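Long-range contact in putative eukaryotic translation initiation factor eIF-4E (Leishmania major, PDB 5WB5), which probably binds the methylated cap structure (7-methylguanosine, cap 4) at the 5' end of messenger RNA to help start translation: residues 92-105 and 174-186. Residues are numbered along the deposited sequence; the frame is centred on the assembly and turned at random.
Sequences ANKKGGKLWVNLDI and YHNRLAVWVSDAS
Leu99 with Val180, Val101 with Leu178 and Leu103 with Asn176 form hydrogen-bonded pairs between the antiparallel strands 97-104 and 175-182 of the curved eIF4E sheet, two backbone bonds to each pair; the straightest, Val180 N to Leu99 O, measures 2.8 Å with 165° at the hydrogen. A seventh bond, from Val182 N to Gly97 O, carries the pairing to the start of strand 97-104.

Flat groups and aliphatic chains meet on the face bearing Lys98, Trp100, Ala179 and Trp181. The guanidinium of Arg177 lies over one face of the Trp100 ring, the planes only 6° apart, in a cation-pi stack with Arg177 CZ 4.2 Å from the centroid of the six-membered ring. An extended chain from CG to NE (chi3 176°) carries the charge past Asn102 to that ring, whose NE1 bonds to Thr213. The small Ala179 suits the place opposite Trp100, its CB 3.8 Å from Trp100 CB. Lys98 uses its methylenes: CB sits over the five-membered ring of Trp181 in a CH-pi contact, 3.8 Å from the centroid, and CD follows, 3.4 Å from Trp181 NE1. At the edge of the same indole stands the amide of Asn93, nearly perpendicular to it, ND2 3.7 Å from Trp181 CE3; bonds to Thr165 and Met87 hold that amide.

Branched aliphatic residues suit the other face, where Val101 CG2 packs 3.8 Å from Leu178 CB; Leu178 also meets helices 133-147 and 188-200, while Val101 touches Met210 of the neighbouring strand.

The chemistry thus divides the sheet: Leu99, Leu178 and Val180 pack against helix 188-200, with Val101 beside them on the same hydrophobic face, while cations and indoles share the opposite face, where stacking probably stabilises the Arg177 charge without a carboxylate from either strand.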
loop_
_atom_site.group_PDB
_atom_site.type_symbol
_atom_site.label_atom_id
_atom_site.label_comp_id
_atom_site.label_asym_id
_atom_site.label_seq_id
_atom_site.Cartn_x
_atom_site.Cartn_y
_atom_site.Cartn_z
ATOM N N ALA A 92 0.486 -3.771 16.848
ATOM C CA ALA A 92 1.482 -4.194 15.873
ATOM C C ALA A 92 2.475 -3.081 15.565
ATOM O O ALA A 92 3.617 -3.363 15.186
ATOM C CB ALA A 92 0.790 -4.653 14.591
ATOM N N ASN A 93 2.066 -1.823 15.725
ATOM C CA ASN A 93 2.904 -0.679 15.395
ATOM C C ASN A 93 3.398 0.077 16.620
ATOM O O ASN A 93 4.113 1.073 16.464
ATOM C CB ASN A 93 2.138 0.285 14.481
ATOM C CG ASN A 93 1.590 -0.396 13.248
ATOM O OD1 ASN A 93 2.264 -1.218 12.628
ATOM N ND2 ASN A 93 0.357 -0.061 12.884
ATOM N N LYS A 94 3.043 -0.362 17.828
ATOM C CA LYS A 94 3.409 0.390 19.024
ATOM C C LYS A 94 4.924 0.448 19.196
ATOM O O LYS A 94 5.496 1.527 19.391
ATOM C CB LYS A 94 2.741 -0.230 20.255
ATOM C CG LYS A 94 3.208 -1.641 20.580
ATOM C CD LYS A 94 2.439 -2.250 21.737
ATOM C CE LYS A 94 2.910 -3.668 22.015
ATOM N NZ LYS A 94 2.310 -4.231 23.255
ATOM N N LYS A 95 5.594 -0.704 19.117
ATOM C CA LYS A 95 7.038 -0.745 19.316
ATOM C C LYS A 95 7.799 -0.337 18.065
ATOM O O LYS A 95 8.917 0.180 18.164
ATOM C CB LYS A 95 7.475 -2.148 19.743
ATOM C CG LYS A 95 6.984 -2.574 21.116
ATOM C CD LYS A 95 7.382 -4.008 21.428
ATOM C CE LYS A 95 6.881 -4.440 22.797
ATOM N NZ LYS A 95 7.209 -5.862 23.093
ATOM N N GLY A 96 7.218 -0.556 16.891
ATOM C CA GLY A 96 7.907 -0.314 15.645
ATOM C C GLY A 96 7.841 1.137 15.216
ATOM O O GLY A 96 7.486 2.040 15.975
ATOM N N GLY A 97 8.201 1.351 13.956
ATOM C CA GLY A 97 8.172 2.669 13.360
ATOM C C GLY A 97 7.875 2.602 11.877
ATOM O O GLY A 97 7.278 1.631 11.397
ATOM N N LYS A 98 8.290 3.630 11.141
ATOM C CA LYS A 98 8.075 3.681 9.703
ATOM C C LYS A 98 9.308 4.233 9.004
ATOM O O LYS A 98 9.910 5.210 9.461
ATOM C CB LYS A 98 6.847 4.532 9.345
ATOM C CG LYS A 98 6.927 5.992 9.761
ATOM C CD LYS A 98 5.669 6.738 9.336
ATOM C CE LYS A 98 5.673 8.182 9.811
ATOM N NZ LYS A 98 5.570 8.274 11.292
ATOM N N LEU A 99 9.676 3.587 7.899
ATOM C CA LEU A 99 10.728 4.063 7.008
ATOM C C LEU A 99 10.066 4.696 5.791
ATOM O O LEU A 99 9.368 4.009 5.041
ATOM C CB LEU A 99 11.645 2.915 6.583
ATOM C CG LEU A 99 12.746 3.221 5.558
ATOM C CD1 LEU A 99 13.929 3.930 6.210
ATOM C CD2 LEU A 99 13.196 1.946 4.875
ATOM N N TRP A 100 10.278 5.995 5.594
ATOM C CA TRP A 100 9.563 6.730 4.564
ATOM C C TRP A 100 10.526 7.523 3.692
ATOM O O TRP A 100 11.688 7.750 4.039
ATOM C CB TRP A 100 8.506 7.668 5.173
ATOM C CG TRP A 100 9.028 8.639 6.189
ATOM C CD1 TRP A 100 9.174 8.426 7.530
ATOM C CD2 TRP A 100 9.454 9.987 5.950
ATOM N NE1 TRP A 100 9.669 9.555 8.138
ATOM C CE2 TRP A 100 9.848 10.528 7.189
ATOM C CE3 TRP A 100 9.542 10.787 4.806
ATOM C CZ2 TRP A 100 10.328 11.830 7.317
ATOM C CZ3 TRP A 100 10.018 12.080 4.937
ATOM C CH2 TRP A 100 10.403 12.588 6.181
ATOM N N VAL A 101 10.007 7.921 2.531
ATOM C CA VAL A 101 10.741 8.684 1.531
ATOM C C VAL A 101 9.787 9.675 0.875
ATOM O O VAL A 101 8.581 9.429 0.769
ATOM C CB VAL A 101 11.380 7.775 0.458
ATOM C CG1 VAL A 101 12.370 6.808 1.088
ATOM C CG2 VAL A 101 10.308 7.010 -0.307
ATOM N N ASN A 102 10.343 10.798 0.419
ATOM C CA ASN A 102 9.586 11.850 -0.255
ATOM C C ASN A 102 9.908 11.792 -1.745
ATOM O O ASN A 102 10.991 12.203 -2.171
ATOM C CB ASN A 102 9.914 13.226 0.319
ATOM C CG ASN A 102 9.535 13.360 1.780
ATOM O OD1 ASN A 102 8.744 12.576 2.301
ATOM N ND2 ASN A 102 10.093 14.363 2.447
ATOM N N LEU A 103 8.971 11.277 -2.531
ATOM C CA LEU A 103 9.047 11.338 -3.979
ATOM C C LEU A 103 8.454 12.658 -4.463
ATOM O O LEU A 103 7.817 13.395 -3.707
ATOM C CB LEU A 103 8.299 10.158 -4.597
ATOM C CG LEU A 103 8.482 8.817 -3.881
ATOM C CD1 LEU A 103 7.524 7.779 -4.438
ATOM C CD2 LEU A 103 9.928 8.342 -3.992
ATOM N N ASP A 104 8.645 12.945 -5.746
ATOM C CA ASP A 104 8.168 14.184 -6.338
ATOM C C ASP A 104 7.138 13.884 -7.419
ATOM O O ASP A 104 7.013 12.751 -7.892
ATOM C CB ASP A 104 9.332 14.997 -6.916
ATOM C CG ASP A 104 10.399 15.302 -5.877
ATOM O OD1 ASP A 104 10.041 15.536 -4.702
ATOM O OD2 ASP A 104 11.596 15.298 -6.234
ATOM N N ILE A 105 6.389 14.917 -7.795
ATOM C CA ILE A 105 5.315 14.774 -8.773
ATOM C C ILE A 105 5.843 14.150 -10.060
ATOM O O ILE A 105 5.086 13.551 -10.825
ATOM C CB ILE A 105 4.644 16.134 -9.061
ATOM C CG1 ILE A 105 3.441 15.963 -9.998
ATOM C CG2 ILE A 105 5.647 17.116 -9.657
ATOM C CD1 ILE A 105 2.303 15.139 -9.412
ATOM N N TYR A 174 3.498 19.253 -2.318
ATOM C CA TYR A 174 4.714 19.233 -3.121
ATOM C C TYR A 174 5.325 17.844 -3.239
ATOM O O TYR A 174 5.819 17.480 -4.311
ATOM C CB TYR A 174 5.751 20.190 -2.525
ATOM C CG TYR A 174 5.264 21.616 -2.387
ATOM C CD1 TYR A 174 5.199 22.457 -3.492
ATOM C CD2 TYR A 174 4.874 22.123 -1.154
ATOM C CE1 TYR A 174 4.756 23.762 -3.372
ATOM C CE2 TYR A 174 4.429 23.427 -1.024
ATOM C CZ TYR A 174 4.372 24.243 -2.136
ATOM O OH TYR A 174 3.931 25.542 -2.017
ATOM N N HIS A 175 5.298 17.059 -2.168
ATOM C CA HIS A 175 5.922 15.747 -2.137
ATOM C C HIS A 175 4.859 14.654 -2.186
ATOM O O HIS A 175 3.652 14.911 -2.192
ATOM C CB HIS A 175 6.790 15.595 -0.887
ATOM C CG HIS A 175 7.837 16.654 -0.745
ATOM N ND1 HIS A 175 7.576 17.892 -0.200
ATOM C CD2 HIS A 175 9.150 16.660 -1.079
ATOM C CE1 HIS A 175 8.681 18.615 -0.202
ATOM N NE2 HIS A 175 9.651 17.890 -0.732
ATOM N N ASN A 176 5.336 13.414 -2.231
ATOM C CA ASN A 176 4.490 12.230 -2.126
ATOM C C ASN A 176 5.224 11.266 -1.208
ATOM O O ASN A 176 6.299 10.774 -1.560
ATOM C CB ASN A 176 4.223 11.607 -3.497
ATOM C CG ASN A 176 3.376 12.502 -4.391
ATOM O OD1 ASN A 176 2.402 13.105 -3.939
ATOM N ND2 ASN A 176 3.752 12.598 -5.663
ATOM N N ARG A 177 4.675 11.024 -0.024
ATOM C CA ARG A 177 5.384 10.269 1.000
ATOM C C ARG A 177 5.034 8.792 0.899
ATOM O O ARG A 177 3.878 8.406 1.098
ATOM C CB ARG A 177 5.060 10.795 2.397
ATOM C CG ARG A 177 5.609 12.181 2.667
ATOM C CD ARG A 177 5.848 12.404 4.148
ATOM N NE ARG A 177 6.468 13.699 4.414
ATOM C CZ ARG A 177 6.809 14.130 5.624
ATOM N NH1 ARG A 177 6.591 13.369 6.688
ATOM N NH2 ARG A 177 7.367 15.324 5.771
ATOM N N LEU A 178 6.031 7.976 0.580
ATOM C CA LEU A 178 5.916 6.532 0.709
ATOM C C LEU A 178 6.453 6.129 2.074
ATOM O O LEU A 178 7.440 6.693 2.546
ATOM C CB LEU A 178 6.698 5.825 -0.397
ATOM C CG LEU A 178 6.747 4.302 -0.316
ATOM C CD1 LEU A 178 5.374 3.700 -0.478
ATOM C CD2 LEU A 178 7.688 3.762 -1.370
ATOM N N ALA A 179 5.796 5.169 2.715
ATOM C CA ALA A 179 6.187 4.762 4.056
ATOM C C ALA A 179 5.948 3.270 4.218
ATOM O O ALA A 179 4.913 2.755 3.793
ATOM C CB ALA A 179 5.411 5.541 5.127
ATOM N N VAL A 180 6.909 2.588 4.830
ATOM C CA VAL A 180 6.802 1.177 5.174
ATOM C C VAL A 180 6.790 1.093 6.693
ATOM O O VAL A 180 7.797 1.394 7.347
ATOM C CB VAL A 180 7.954 0.356 4.579
ATOM C CG1 VAL A 180 7.801 -1.124 4.922
ATOM C CG2 VAL A 180 8.022 0.552 3.076
ATOM N N TRP A 181 5.643 0.718 7.256
ATOM C CA TRP A 181 5.477 0.590 8.697
ATOM C C TRP A 181 5.878 -0.816 9.122
ATOM O O TRP A 181 5.256 -1.803 8.695
ATOM C CB TRP A 181 4.033 0.871 9.115
ATOM C CG TRP A 181 3.608 2.299 8.983
ATOM C CD1 TRP A 181 4.015 3.198 8.039
ATOM C CD2 TRP A 181 2.689 2.998 9.832
ATOM N NE1 TRP A 181 3.403 4.412 8.245
ATOM C CE2 TRP A 181 2.585 4.316 9.340
ATOM C CE3 TRP A 181 1.943 2.636 10.958
ATOM C CZ2 TRP A 181 1.765 5.272 9.934
ATOM C CZ3 TRP A 181 1.130 3.587 11.547
ATOM C CH2 TRP A 181 1.047 4.890 11.034
ATOM N N VAL A 182 6.904 -0.892 9.973
ATOM C CA VAL A 182 7.407 -2.148 10.519
ATOM C C VAL A 182 6.896 -2.308 11.946
ATOM O O VAL A 182 6.074 -1.512 12.416
ATOM C CB VAL A 182 8.947 -2.195 10.473
ATOM C CG1 VAL A 182 9.439 -2.008 9.048
ATOM C CG2 VAL A 182 9.551 -1.135 11.387
ATOM N N SER A 183 7.391 -3.328 12.650
ATOM C CA SER A 183 6.932 -3.648 13.995
ATOM C C SER A 183 8.006 -3.511 15.064
ATOM O O SER A 183 7.672 -3.207 16.210
ATOM C CB SER A 183 6.382 -5.083 14.044
ATOM O OG SER A 183 7.392 -6.029 13.744
ATOM N N ASP A 184 9.275 -3.727 14.726
ATOM C CA ASP A 184 10.372 -3.674 15.690
ATOM C C ASP A 184 11.334 -2.571 15.265
ATOM O O ASP A 184 12.071 -2.726 14.285
ATOM C CB ASP A 184 11.086 -5.024 15.778
ATOM C CG ASP A 184 12.177 -5.044 16.835
ATOM O OD1 ASP A 184 11.849 -4.963 18.038
ATOM O OD2 ASP A 184 13.364 -5.146 16.463
ATOM N N ALA A 185 11.324 -1.459 16.000
ATOM C CA ALA A 185 12.210 -0.341 15.702
ATOM C C ALA A 185 13.649 -0.594 16.131
ATOM O O ALA A 185 14.536 0.169 15.735
ATOM C CB ALA A 185 11.693 0.929 16.379
ATOM N N SER A 186 13.901 -1.632 16.927
ATOM C CA SER A 186 15.245 -1.924 17.406
ATOM C C SER A 186 16.063 -2.747 16.421
ATOM O O SER A 186 17.296 -2.755 16.518
ATOM C CB SER A 186 15.175 -2.668 18.744
ATOM O OG SER A 186 14.461 -3.886 18.619
#